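Local coordinates for protein NADH-rubredoxin oxidoreductase (PDB 3KLJ) that catalyses the NADH-dependent reduction of rubredoxin through a bound FAD, as an intermediate in the electron transfer chains of an oxygen-scavenging anaerobe, at residues K8-L13 and C32-M37; T36-E41 and K78-E83; K42-Y47 and K67-Y72. All blocks are in the same frame, centred on the assembly; numbering follows the deposited sequence. Where two conformers were deposited one is given.

Interaction 1 (K8-L13 and C32-M37)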
# COMPACT_ATOMS: atom_id res chain seq x y z
N LYS A 8 -7.08 -29.40 14.69
CA LYS A 8 -6.63 -28.23 15.49
C LYS A 8 -7.73 -27.18 15.68
O LYS A 8 -8.55 -26.94 14.78
CB LYS A 8 -5.39 -27.60 14.85
CG LYS A 8 -4.07 -28.35 15.15
CD LYS A 8 -3.12 -28.41 13.94
CE LYS A 8 -2.49 -27.06 13.61
NZ LYS A 8 -1.50 -26.63 14.64
N SER A 9 -7.75 -26.57 16.87
CA SER A 9 -8.72 -25.53 17.21
C SER A 9 -8.11 -24.51 18.17
O SER A 9 -7.38 -24.88 19.09
CB SER A 9 -9.98 -26.15 17.83
OG SER A 9 -9.78 -26.44 19.20
N THR A 10 -8.40 -23.23 17.93
CA THR A 10 -7.88 -22.13 18.75
C THR A 10 -8.98 -21.14 19.10
O THR A 10 -10.08 -21.22 18.55
CB THR A 10 -6.73 -21.36 18.04
OG1 THR A 10 -7.13 -21.00 16.71
CG2 THR A 10 -5.49 -22.21 17.98
N LYS A 11 -8.68 -20.22 20.02
CA LYS A 11 -9.60 -19.13 20.36
C LYS A 11 -9.60 -18.10 19.24
O LYS A 11 -10.62 -17.87 18.57
CB LYS A 11 -9.21 -18.48 21.70
CG LYS A 11 -9.81 -19.09 22.97
CD LYS A 11 -9.23 -20.45 23.30
CE LYS A 11 -9.14 -20.67 24.81
NZ LYS A 11 -10.43 -20.39 25.50
N ILE A 12 -8.43 -17.48 19.02
CA ILE A 12 -8.26 -16.46 17.98
C ILE A 12 -7.45 -17.00 16.82
O ILE A 12 -6.27 -17.36 16.97
CB ILE A 12 -7.59 -15.18 18.53
CG1 ILE A 12 -8.33 -14.69 19.79
CG2 ILE A 12 -7.50 -14.11 17.44
CD1 ILE A 12 -7.99 -13.30 20.18
N LEU A 13 -8.11 -17.07 15.66
CA LEU A 13 -7.48 -17.44 14.41
C LEU A 13 -7.21 -16.18 13.60
O LEU A 13 -8.13 -15.40 13.33
CB LEU A 13 -8.38 -18.35 13.59
CG LEU A 13 -7.75 -19.55 12.89
CD1 LEU A 13 -8.44 -19.87 11.56
CD2 LEU A 13 -6.24 -19.43 12.73
N CYS A 32 -6.24 -12.55 25.52
CA CYS A 32 -6.59 -13.92 25.14
C CYS A 32 -5.37 -14.81 25.20
O CYS A 32 -4.24 -14.34 25.02
CB CYS A 32 -7.26 -13.99 23.77
SG CYS A 32 -8.97 -14.58 23.83
N ASP A 33 -5.58 -16.09 25.48
CA ASP A 33 -4.45 -16.99 25.76
C ASP A 33 -4.22 -18.12 24.74
O ASP A 33 -3.43 -19.04 25.00
CB ASP A 33 -4.55 -17.56 27.19
CG ASP A 33 -5.72 -18.52 27.37
OD1 ASP A 33 -6.67 -18.50 26.55
OD2 ASP A 33 -5.69 -19.32 28.34
N ASP A 34 -4.89 -18.04 23.59
CA ASP A 34 -4.80 -19.08 22.57
C ASP A 34 -4.93 -18.45 21.18
O ASP A 34 -6.02 -18.37 20.61
CB ASP A 34 -5.89 -20.13 22.81
CG ASP A 34 -5.77 -21.33 21.89
OD1 ASP A 34 -4.78 -21.45 21.15
OD2 ASP A 34 -6.70 -22.17 21.91
N ILE A 35 -3.78 -18.03 20.65
CA ILE A 35 -3.70 -17.30 19.38
C ILE A 35 -2.90 -18.08 18.33
O ILE A 35 -1.76 -18.51 18.58
CB ILE A 35 -3.02 -15.92 19.58
CG1 ILE A 35 -3.64 -15.16 20.76
CG2 ILE A 35 -3.07 -15.08 18.29
CD1 ILE A 35 -2.65 -14.20 21.43
N THR A 36 -3.51 -18.25 17.16
CA THR A 36 -2.86 -18.90 16.02
C THR A 36 -2.90 -18.02 14.78
O THR A 36 -3.95 -17.49 14.42
CB THR A 36 -3.54 -20.24 15.69
OG1 THR A 36 -3.45 -21.09 16.83
CG2 THR A 36 -2.88 -20.94 14.52
N MET A 37 -1.75 -17.89 14.12
CA MET A 37 -1.63 -17.14 12.89
C MET A 37 -1.31 -18.07 11.73
O MET A 37 -0.39 -18.89 11.82
CB MET A 37 -0.50 -16.12 12.99
CG MET A 37 -0.57 -15.20 14.20
SD MET A 37 0.77 -13.99 14.13
CE MET A 37 0.08 -12.88 12.90

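Interaction 2 (T36-E41 and K78-E83). With FAD (flavin-adenine dinucleotide), chain B.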
# COMPACT_ATOMS: atom_id res chain seq x y z
N THR A 36 -3.51 -18.25 17.16
CA THR A 36 -2.86 -18.90 16.02
C THR A 36 -2.90 -18.02 14.78
O THR A 36 -3.95 -17.49 14.42
CB THR A 36 -3.54 -20.24 15.69
OG1 THR A 36 -3.45 -21.09 16.83
CG2 THR A 36 -2.88 -20.94 14.52
N MET A 37 -1.75 -17.89 14.12
CA MET A 37 -1.63 -17.14 12.89
C MET A 37 -1.31 -18.07 11.73
O MET A 37 -0.39 -18.89 11.82
CB MET A 37 -0.50 -16.12 12.99
CG MET A 37 -0.57 -15.20 14.20
SD MET A 37 0.77 -13.99 14.13
CE MET A 37 0.08 -12.88 12.90
N ILE A 38 -2.08 -17.93 10.65
CA ILE A 38 -1.82 -18.66 9.41
C ILE A 38 -1.12 -17.72 8.43
O ILE A 38 -1.60 -16.61 8.21
CB ILE A 38 -3.15 -19.15 8.78
CG1 ILE A 38 -3.88 -20.09 9.73
CG2 ILE A 38 -2.89 -19.83 7.43
CD1 ILE A 38 -5.38 -20.18 9.47
N ASN A 39 0.01 -18.13 7.85
CA ASN A 39 0.66 -17.31 6.82
C ASN A 39 1.12 -18.08 5.59
O ASN A 39 1.79 -19.11 5.71
CB ASN A 39 1.83 -16.51 7.39
CG ASN A 39 2.24 -15.33 6.49
OD1 ASN A 39 1.40 -14.52 6.04
ND2 ASN A 39 3.52 -15.22 6.24
N SER A 40 0.76 -17.57 4.42
CA SER A 40 1.07 -18.21 3.14
C SER A 40 2.57 -18.18 2.81
O SER A 40 3.06 -19.07 2.11
CB SER A 40 0.27 -17.56 2.01
OG SER A 40 0.65 -16.21 1.83
N GLU A 41 3.27 -17.17 3.32
CA GLU A 41 4.72 -17.03 3.11
C GLU A 41 5.51 -17.88 4.11
O GLU A 41 4.97 -18.32 5.13
CB GLU A 41 5.16 -15.56 3.23
CG GLU A 41 4.34 -14.57 2.39
CD GLU A 41 4.96 -13.17 2.35
OE1 GLU A 41 6.19 -13.05 2.21
OE2 GLU A 41 4.21 -12.17 2.44
N LYS A 78 1.17 -19.05 18.13
CA LYS A 78 1.45 -20.12 17.19
C LYS A 78 1.34 -19.64 15.74
O LYS A 78 0.28 -19.18 15.30
CB LYS A 78 0.52 -21.31 17.44
CG LYS A 78 0.75 -21.98 18.80
CD LYS A 78 -0.46 -22.76 19.29
CE LYS A 78 -1.56 -21.83 19.81
NZ LYS A 78 -2.79 -22.60 20.16
N VAL A 79 2.44 -19.74 15.01
CA VAL A 79 2.47 -19.33 13.61
C VAL A 79 2.62 -20.56 12.73
O VAL A 79 3.59 -21.32 12.87
CB VAL A 79 3.61 -18.33 13.32
CG1 VAL A 79 3.55 -17.85 11.87
CG2 VAL A 79 3.53 -17.13 14.28
N ILE A 80 1.65 -20.78 11.85
CA ILE A 80 1.75 -21.83 10.84
C ILE A 80 2.17 -21.17 9.53
O ILE A 80 1.38 -20.47 8.89
CB ILE A 80 0.43 -22.60 10.66
CG1 ILE A 80 -0.29 -22.77 12.00
CG2 ILE A 80 0.70 -23.97 10.01
CD1 ILE A 80 -1.73 -23.25 11.87
N THR A 81 3.43 -21.39 9.13
CA THR A 81 3.97 -20.79 7.91
C THR A 81 3.74 -21.68 6.70
O THR A 81 3.46 -22.88 6.84
CB THR A 81 5.49 -20.49 8.03
OG1 THR A 81 6.16 -21.65 8.52
CG2 THR A 81 5.74 -19.31 8.97
N SER A 82 3.85 -21.07 5.51
CA SER A 82 3.64 -21.73 4.22
C SER A 82 2.28 -22.44 4.14
O SER A 82 2.14 -23.47 3.49
CB SER A 82 4.79 -22.68 3.89
OG SER A 82 6.01 -21.98 3.75
N GLU A 83 1.28 -21.86 4.81
CA GLU A 83 -0.07 -22.40 4.79
C GLU A 83 -1.07 -21.34 4.34
O GLU A 83 -0.99 -20.17 4.74
CB GLU A 83 -0.43 -22.98 6.16
CG GLU A 83 -1.47 -24.11 6.09
CD GLU A 83 -1.00 -25.31 5.28
OE1 GLU A 83 -1.58 -25.55 4.20
OE2 GLU A 83 -0.06 -26.01 5.72
PA FAD B . 0.14 -7.80 3.94
O1A FAD B . -0.04 -8.06 2.46
O2A FAD B . 1.40 -7.03 4.24
O5B FAD B . 0.14 -9.18 4.73
C5B FAD B . -0.86 -10.16 4.49
C4B FAD B . -0.26 -11.55 4.62
O4B FAD B . -1.28 -12.53 4.50
C3B FAD B . 0.74 -11.83 3.49
O3B FAD B . 1.95 -12.30 4.05
C2B FAD B . 0.08 -12.89 2.63
O2B FAD B . 1.00 -13.82 2.12
C1B FAD B . -0.87 -13.56 3.61
N9A FAD B . -2.03 -14.20 2.97
C8A FAD B . -2.71 -13.78 1.86
N7A FAD B . -3.71 -14.66 1.60
C5A FAD B . -3.69 -15.62 2.54
C6A FAD B . -4.48 -16.76 2.75
N6A FAD B . -5.29 -17.19 1.78
N1A FAD B . -4.20 -17.58 3.82
C2A FAD B . -3.16 -17.30 4.68
N3A FAD B . -2.37 -16.18 4.46
C4A FAD B . -2.64 -15.35 3.41
N1 FAD B . 2.56 1.47 2.75
C2 FAD B . 2.76 2.73 3.26
O2 FAD B . 1.95 3.19 4.05
N3 FAD B . 3.87 3.47 2.92
C4 FAD B . 4.80 2.95 2.05
O4 FAD B . 5.77 3.65 1.75
C4X FAD B . 4.60 1.68 1.50
N5 FAD B . 5.52 1.13 0.62
C5X FAD B . 5.33 -0.14 0.09
C6 FAD B . 6.26 -0.68 -0.80
C7 FAD B . 6.05 -1.97 -1.32
C7M FAD B . 7.04 -2.56 -2.28
C8 FAD B . 4.92 -2.70 -0.95
C8M FAD B . 4.66 -4.08 -1.50
C9 FAD B . 4.00 -2.15 -0.07
C9A FAD B . 4.20 -0.87 0.46
N10 FAD B . 3.27 -0.33 1.35
C10 FAD B . 3.48 0.94 1.87
C1' FAD B . 2.05 -1.10 1.72
C2' FAD B . 2.19 -1.80 3.05
O2' FAD B . 3.20 -2.79 2.93
C3' FAD B . 0.85 -2.45 3.36
O3' FAD B . -0.12 -1.44 3.58
C4' FAD B . 0.88 -3.36 4.58
O4' FAD B . 1.87 -4.36 4.42
C5' FAD B . -0.47 -4.03 4.71
O5' FAD B . -0.36 -5.00 5.72
P FAD B . -1.40 -6.20 5.77
O1P FAD B . -1.08 -7.06 6.98
O2P FAD B . -2.82 -5.69 5.73
O3P FAD B . -1.19 -7.02 4.40

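Interaction 3 (K42-Y47 and K67-Y72)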
# COMPACT_ATOMS: atom_id res chain seq x y z
N LYS A 42 6.79 -18.10 3.82
CA LYS A 42 7.64 -18.90 4.71
C LYS A 42 8.38 -18.05 5.75
O LYS A 42 9.26 -18.56 6.46
CB LYS A 42 8.60 -19.80 3.91
CG LYS A 42 9.41 -19.09 2.83
CD LYS A 42 10.23 -20.10 2.02
CE LYS A 42 10.69 -19.51 0.68
NZ LYS A 42 9.55 -19.41 -0.28
N TYR A 43 8.00 -16.78 5.84
CA TYR A 43 8.63 -15.82 6.74
C TYR A 43 7.62 -15.27 7.75
O TYR A 43 6.43 -15.16 7.46
CB TYR A 43 9.27 -14.66 5.95
CG TYR A 43 10.07 -15.13 4.75
CD1 TYR A 43 11.29 -15.80 4.92
CD2 TYR A 43 9.59 -14.96 3.45
CE1 TYR A 43 12.02 -16.26 3.83
CE2 TYR A 43 10.32 -15.41 2.35
CZ TYR A 43 11.53 -16.06 2.54
OH TYR A 43 12.26 -16.51 1.47
N LEU A 44 8.12 -14.95 8.94
CA LEU A 44 7.34 -14.22 9.95
C LEU A 44 6.94 -12.82 9.43
O LEU A 44 7.49 -12.37 8.42
CB LEU A 44 8.16 -14.10 11.23
CG LEU A 44 8.04 -15.18 12.33
CD1 LEU A 44 7.13 -16.37 12.00
CD2 LEU A 44 9.40 -15.63 12.84
N PRO A 45 5.97 -12.16 10.09
CA PRO A 45 5.60 -10.80 9.71
C PRO A 45 6.80 -9.87 9.55
O PRO A 45 7.65 -9.79 10.44
CB PRO A 45 4.73 -10.35 10.88
CG PRO A 45 4.01 -11.59 11.27
CD PRO A 45 4.98 -12.74 11.02
N TYR A 46 6.84 -9.18 8.42
CA TYR A 46 7.92 -8.24 8.16
C TYR A 46 7.41 -6.89 7.68
O TYR A 46 6.27 -6.78 7.19
CB TYR A 46 8.93 -8.83 7.18
CG TYR A 46 8.37 -9.32 5.86
CD1 TYR A 46 7.99 -10.66 5.69
CD2 TYR A 46 8.26 -8.46 4.76
CE1 TYR A 46 7.50 -11.12 4.46
CE2 TYR A 46 7.78 -8.91 3.54
CZ TYR A 46 7.40 -10.24 3.39
OH TYR A 46 6.93 -10.68 2.17
N TYR A 47 8.25 -5.86 7.84
CA TYR A 47 7.90 -4.49 7.48
C TYR A 47 7.98 -4.36 5.96
O TYR A 47 9.00 -3.90 5.41
CB TYR A 47 8.82 -3.49 8.17
CG TYR A 47 8.21 -2.11 8.30
CD1 TYR A 47 8.39 -1.15 7.30
CD2 TYR A 47 7.43 -1.77 9.41
CE1 TYR A 47 7.81 0.12 7.40
CE2 TYR A 47 6.86 -0.51 9.52
CZ TYR A 47 7.06 0.43 8.52
OH TYR A 47 6.49 1.67 8.61
N LYS A 67 9.15 -8.98 14.39
CA LYS A 67 9.64 -9.71 15.55
C LYS A 67 10.32 -10.97 15.09
O LYS A 67 9.90 -11.57 14.10
CB LYS A 67 8.49 -10.08 16.50
CG LYS A 67 7.68 -8.90 17.03
CD LYS A 67 8.45 -8.05 18.03
CE LYS A 67 7.59 -6.85 18.42
NZ LYS A 67 8.29 -5.96 19.37
N LYS A 68 11.36 -11.37 15.81
CA LYS A 68 12.07 -12.62 15.55
C LYS A 68 11.31 -13.81 16.15
O LYS A 68 10.36 -13.62 16.92
CB LYS A 68 13.50 -12.56 16.10
CG LYS A 68 14.28 -11.33 15.64
CD LYS A 68 15.15 -11.62 14.42
CE LYS A 68 15.87 -10.36 13.93
NZ LYS A 68 17.30 -10.62 13.57
N ASN A 69 11.71 -15.02 15.77
CA ASN A 69 11.06 -16.26 16.22
C ASN A 69 10.81 -16.32 17.72
O ASN A 69 9.72 -16.67 18.16
CB ASN A 69 11.89 -17.49 15.80
CG ASN A 69 11.39 -18.11 14.52
OD1 ASN A 69 10.49 -18.95 14.52
ND2 ASN A 69 11.99 -17.70 13.40
N ASP A 70 11.85 -15.97 18.49
CA ASP A 70 11.80 -16.05 19.95
C ASP A 70 10.65 -15.25 20.57
O ASP A 70 10.12 -15.63 21.61
CB ASP A 70 13.13 -15.60 20.56
CG ASP A 70 13.38 -16.21 21.92
OD1 ASP A 70 12.62 -17.12 22.31
OD2 ASP A 70 14.33 -15.77 22.60
N TRP A 71 10.24 -14.17 19.91
CA TRP A 71 9.15 -13.36 20.41
C TRP A 71 7.82 -14.12 20.40
O TRP A 71 7.06 -14.05 21.36
CB TRP A 71 9.03 -12.07 19.61
CG TRP A 71 8.04 -11.10 20.14
CD1 TRP A 71 8.26 -10.12 21.06
CD2 TRP A 71 6.66 -11.00 19.78
NE1 TRP A 71 7.10 -9.41 21.30
CE2 TRP A 71 6.10 -9.94 20.53
CE3 TRP A 71 5.83 -11.72 18.90
CZ2 TRP A 71 4.76 -9.57 20.42
CZ3 TRP A 71 4.49 -11.35 18.79
CH2 TRP A 71 3.97 -10.28 19.54
N TYR A 72 7.55 -14.83 19.30
CA TYR A 72 6.30 -15.60 19.16
C TYR A 72 6.25 -16.79 20.11
O TYR A 72 5.17 -17.15 20.59
CB TYR A 72 6.09 -16.07 17.72
CG TYR A 72 5.92 -14.94 16.73
CD1 TYR A 72 4.67 -14.40 16.46
CD2 TYR A 72 7.04 -14.38 16.09
CE1 TYR A 72 4.52 -13.35 15.56
CE2 TYR A 72 6.90 -13.33 15.20
CZ TYR A 72 5.65 -12.82 14.94
OH TYR A 72 5.54 -11.78 14.05
O HOH W 1 7.76 -10.97 12.72

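Interaction 1 (K8-L13 and C32-M37)
Thr10 comes in at about a right angle to Asp34, whose carboxylate Lys78 holds in a salt bridge. Next along, Lys11 offers its backbone N to the same aspartate twice, both times weakly: at 3.3 Å to Asp34 O and at 3.4 Å to Asp34 OD2. The carboxylate bond depends on the side chain, whose CG is anti to the backbone N (chi1 -173°) and lies 3.6 Å from Lys11 N. At Ile12 true parallel pairing begins. Its N gives a nearly linear bond to Asp34 O (3.0 Å, 174° at the hydrogen), and its O receives Thr36 N at 2.9 Å. On the Ile35 face, Ile12 CD1 rests on Cys32 CB in one of the two conformers of Cys32, which is disulfide-linked to Cys292. Leu13 follows on the Thr36 face, reaching over with CD2 to 3.4 Å from Thr36 O. The strands are the two of the beta-alpha-beta unit 12-15, 19-28, 35-38 of the FAD-binding domain. With a straight bond from Ile12 N and a weak one from Lys11 N on its O, and Lys78 on its carboxylate, Asp34 ties the start of this pairing to a third strand, and the nearby lysine would favour its charged form.

Interaction 2 (T36-E41 and K78-E83)
Thr36 to Ile38 pair with Lys78 to Ile80 as the edge of the five-stranded parallel sheet of the FAD-binding domain, and just past the strand the chain turns to hold the adenosine ribose, as in the glutathione reductase fold. The pairing is regular: Met37 N bonds to Lys78 O at 2.7 Å, Met37 O takes Ile80 N, and Asn39 N closes the series on Ile80 O. Above it, on one face, Thr36 CG2 meets Ile80 CD1 at 3.7 Å; on the other, Met37 and Val79 run alongside each other in the same direction, with SD nearest CG2. Then the geometry changes. Glu83 N reaches Asn39 O from above the carbonyl plane, about 40° out of it, and Ser82 N does likewise to Glu41 O at 3.0 Å. Ile38 CG2, anti to the backbone N, lies 3.3 Å from Glu83 O and also packs against C2A of the adenine.

Three consecutive residues then face the ribose. Glu41 OE2 stands 2.8 Å from FAD O3B, and Asn39 OD1 lies 3.0 Å from the same hydroxyl; which of the two accepts its proton is not settled. Ser40 OG is modelled 2.4 Å from FAD O2B, too short to be relied on in detail. Further polar partners hold these groups: Ala17 N bonds to Asn39 OD1, Tyr46 OH bonds to Glu41 OE1, and Arg48, which also bonds to the FAD, forms a salt bridge with Glu41 OE2. The backbone bonds from Ser82 and Glu83 thus tie the turn that carries the ribose ligands to the loop that follows the edge strand, while Arg48 probably balances the charge of the carboxylate that meets the sugar.

Interaction 3 (K42-Y47 and K67-Y72)
Leu44 and Pro45 run past Lys67 and Lys68 with the backbones well apart, 7.2 Å between the CA atoms of Pro45 and Lys67, and no direct hydrogen bond spans the gap. A water fills the role instead. It donates to Pro45 O at 2.6 Å, accepts from Lys67 N at 2.9 Å, and accepts from Tyr72 OH at 2.7 Å, where it sits at the edge of the tyrosine ring, in its plane.

Leu44 and the Tyr72 ring carry most of the contact. Tyr72 CG stands anti to the carbonyl carbon (chi1 -63°), and from there the ring extends toward the other segment. Leu44 slides past it in the opposite direction, CG lying 3.6 Å from Tyr72 CE2, an approach that is oblique to the ring. Pro45 and Tyr72 reach toward each other tip to tip: the proline CG is 3.2 Å from Tyr72 OH, and its CD is just as near.

Tyr72 belongs to the first turn of helix 69-74, near whose start Trp71 N bonds to Lys68 O. This helix lies on the connection that leads from strand 35-38 to the edge strand 78-80 of the FAD-binding domain, and residues 42-47 are part of the loop that opens the same connection. Phe22, from helix 19-28, touches Pro45, Lys67 and Tyr72, so the contact packs against the first helix of the domain as well.

Leu44 has its CD1 almost eclipsing CA as modelled (chi2 4°), and this methyl packs on Val79. The Leu44 side chain crosses that of Asn69 at about a right angle, and Leu44 CD2 lies close to Asn69 ND2 in one of the two deposited conformers of the asparagine. On one face of Tyr72, Trp71 CE3 sits over the ring centre.

How the interactions relate
Interactions 1 and 2 share strand 35-38, pairing it with strand 12-15 on one flank and with strand 78-80 on the other, and the salt bridge from Asp34 to Lys78 runs directly between them. Both depend on backbone hydrogen bonds, but only interaction 2 extends to the FAD. Interaction 3, with no strand pairing, relies on apolar packing and a bridging water. All three are partly buried: interaction 1 has Ile12, Leu13, Ile35 and Thr36 inside, whereas interaction 3 runs out to the exposed Asn69. Interaction 3 lies within the chain between the two segments of interaction 2 and packs on it through Val79. Met37, shared by interactions 1 and 2, packs its SD on Tyr72.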